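Local coordinates for protein yncA (Salmonella typhimurium, PDB 3DR6) that probably transfers an acetyl group from acetyl-CoA to an acceptor substrate, as a putative acetyltransferase of the GNAT family, at residues C[118-123]-C[158-163]. Numbering follows the deposited sequence.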
loop_
_atom_site.group_PDB
_atom_site.type_symbol
_atom_site.label_atom_id
_atom_site.label_comp_id
_atom_site.label_asym_id
_atom_site.label_seq_id
_atom_site.Cartn_x
_atom_site.Cartn_y
_atom_site.Cartn_z
ATOM N N VAL C 118 0.762 10.737 -9.702
ATOM C CA VAL C 118 1.980 9.899 -9.601
ATOM C C VAL C 118 1.604 8.467 -10.000
ATOM O O VAL C 118 0.538 8.011 -9.570
ATOM C CB VAL C 118 2.557 9.867 -8.131
ATOM C CG1 VAL C 118 3.769 8.923 -8.050
ATOM C CG2 VAL C 118 2.934 11.287 -7.653
HETATM N N MSE C 119 2.439 7.774 -10.796
HETATM C CA MSE C 119 2.283 6.291 -10.987
HETATM C C MSE C 119 3.437 5.630 -10.260
HETATM O O MSE C 119 4.595 6.034 -10.379
HETATM C CB MSE C 119 2.203 5.757 -12.457
HETATM C CG MSE C 119 1.579 4.156 -12.719
HETATM SE SE MSE C 119 2.004 4.022 -14.568
HETATM C CE MSE C 119 1.625 5.981 -15.080
ATOM N N VAL C 120 3.082 4.622 -9.496
ATOM C CA VAL C 120 4.041 3.852 -8.730
ATOM C C VAL C 120 4.194 2.470 -9.362
ATOM O O VAL C 120 3.191 1.856 -9.756
ATOM C CB VAL C 120 3.529 3.693 -7.291
ATOM C CG1 VAL C 120 4.471 2.762 -6.473
ATOM C CG2 VAL C 120 3.435 5.037 -6.612
ATOM N N ALA C 121 5.431 1.976 -9.414
ATOM C CA ALA C 121 5.705 0.609 -9.770
ATOM C C ALA C 121 6.268 -0.113 -8.545
ATOM O O ALA C 121 7.133 0.419 -7.861
ATOM C CB ALA C 121 6.725 0.572 -10.932
ATOM N N GLY C 122 5.754 -1.307 -8.261
ATOM C CA GLY C 122 6.297 -2.177 -7.206
ATOM C C GLY C 122 7.062 -3.275 -7.928
ATOM O O GLY C 122 6.491 -4.008 -8.752
ATOM N N ILE C 123 8.363 -3.358 -7.666
ATOM C CA ILE C 123 9.263 -4.205 -8.436
ATOM C C ILE C 123 10.106 -5.017 -7.449
ATOM O O ILE C 123 10.615 -4.469 -6.459
ATOM C CB ILE C 123 10.206 -3.327 -9.352
ATOM C CG1 ILE C 123 9.415 -2.389 -10.271
ATOM C CG2 ILE C 123 11.150 -4.217 -10.166
ATOM C CD1 ILE C 123 10.306 -1.315 -10.945
ATOM N N LEU C 158 11.339 -5.342 -1.816
ATOM C CA LEU C 158 10.493 -4.544 -2.721
ATOM C C LEU C 158 11.164 -3.217 -3.043
ATOM O O LEU C 158 11.610 -2.495 -2.137
ATOM C CB LEU C 158 9.139 -4.261 -2.063
ATOM C CG LEU C 158 8.155 -3.388 -2.865
ATOM C CD1 LEU C 158 7.784 -4.091 -4.150
ATOM C CD2 LEU C 158 6.887 -3.133 -2.054
ATOM N N THR C 159 11.195 -2.891 -4.324
ATOM C CA THR C 159 11.586 -1.563 -4.765
ATOM C C THR C 159 10.312 -0.840 -5.221
ATOM O O THR C 159 9.492 -1.415 -5.944
ATOM C CB THR C 159 12.624 -1.670 -5.915
ATOM O OG1 THR C 159 13.828 -2.249 -5.384
ATOM C CG2 THR C 159 12.952 -0.307 -6.520
ATOM N N PHE C 160 10.116 0.394 -4.761
ATOM C CA PHE C 160 9.134 1.244 -5.425
ATOM C C PHE C 160 9.859 2.204 -6.337
ATOM O O PHE C 160 10.888 2.787 -5.964
ATOM C CB PHE C 160 8.264 2.069 -4.488
ATOM C CG PHE C 160 7.167 1.301 -3.807
ATOM C CD1 PHE C 160 7.050 1.384 -2.421
ATOM C CD2 PHE C 160 6.223 0.541 -4.542
ATOM C CE1 PHE C 160 5.996 0.694 -1.731
ATOM C CE2 PHE C 160 5.178 -0.127 -3.869
ATOM C CZ PHE C 160 5.076 -0.048 -2.453
HETATM N N MSE C 161 9.323 2.337 -7.536
HETATM C CA MSE C 161 9.714 3.455 -8.405
HETATM C C MSE C 161 8.501 4.312 -8.727
HETATM O O MSE C 161 7.350 3.848 -8.667
HETATM C CB MSE C 161 10.382 2.956 -9.672
HETATM C CG MSE C 161 11.582 2.064 -9.388
HETATM SE SE MSE C 161 12.467 1.450 -11.047
HETATM C CE MSE C 161 13.271 3.118 -11.581
ATOM N N GLN C 162 8.737 5.578 -9.015
ATOM C CA GLN C 162 7.601 6.439 -9.295
ATOM C C GLN C 162 7.875 7.457 -10.396
ATOM O O GLN C 162 9.009 7.789 -10.668
ATOM C CB GLN C 162 7.113 7.150 -8.042
ATOM C CG GLN C 162 8.084 8.211 -7.471
ATOM C CD GLN C 162 7.559 8.786 -6.164
ATOM O OE1 GLN C 162 7.679 8.145 -5.088
ATOM N NE2 GLN C 162 6.971 9.983 -6.240
ATOM N N LEU C 163 6.793 7.931 -10.999
ATOM C CA LEU C 163 6.843 8.939 -12.055
ATOM C C LEU C 163 5.774 9.965 -11.759
ATOM O O LEU C 163 4.580 9.626 -11.679
ATOM C CB LEU C 163 6.589 8.310 -13.441
ATOM C CG LEU C 163 6.408 9.292 -14.615
ATOM C CD1 LEU C 163 7.736 10.050 -14.891
ATOM C CD2 LEU C 163 5.965 8.528 -15.857
#
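Phe-160 lies against Val-120 and Gly-122 where strands 118-124 and 154-164 run antiparallel in the mixed sheet of the GNAT fold. Six backbone hydrogen bonds join the two segments, a pair each at Met-119/Leu-163, Ala-121/Met-161 and Ile-123/Thr-159; the straightest, Ala-121 N to Met-161 O, has an N-H...O angle of 170°.

From Phe-160 CB, 3.9 Å from Ala-121 O, the ring leaves with CG anti to the carbonyl carbon (chi1 -77°). CD2 then lies 3.4 Å from Val-120 CG1, and Ala-121 O sits in the ring plane at the edge, where the slightly positive C-H rim probably suits an oxygen that also accepts from Met-161 N. CD2 is also the ring atom nearest Gly-122 CA, at 3.8 Å, with CE2 a little farther; Gly-122, lacking a side chain, lets the ring and Leu-158 CD1 approach its CA. Leu-158 CD2 covers one ring face near the rim, and Trp-74 of the same chain meets the ring edge-to-face.

On the other side of the sheet, small Ala-121, beta-branched Ile-123 and long, unbranched Met-161 all touch His-134 of helix 128-135. Gln-162, by contrast, satisfies its buried amide through Thr-142 OG1 of its own chain (OE1) and Pro-146 O of the second subunit (NE2). CD1 of Ile-123 touches SE of the selenomethionine Met-161 at 3.5 Å.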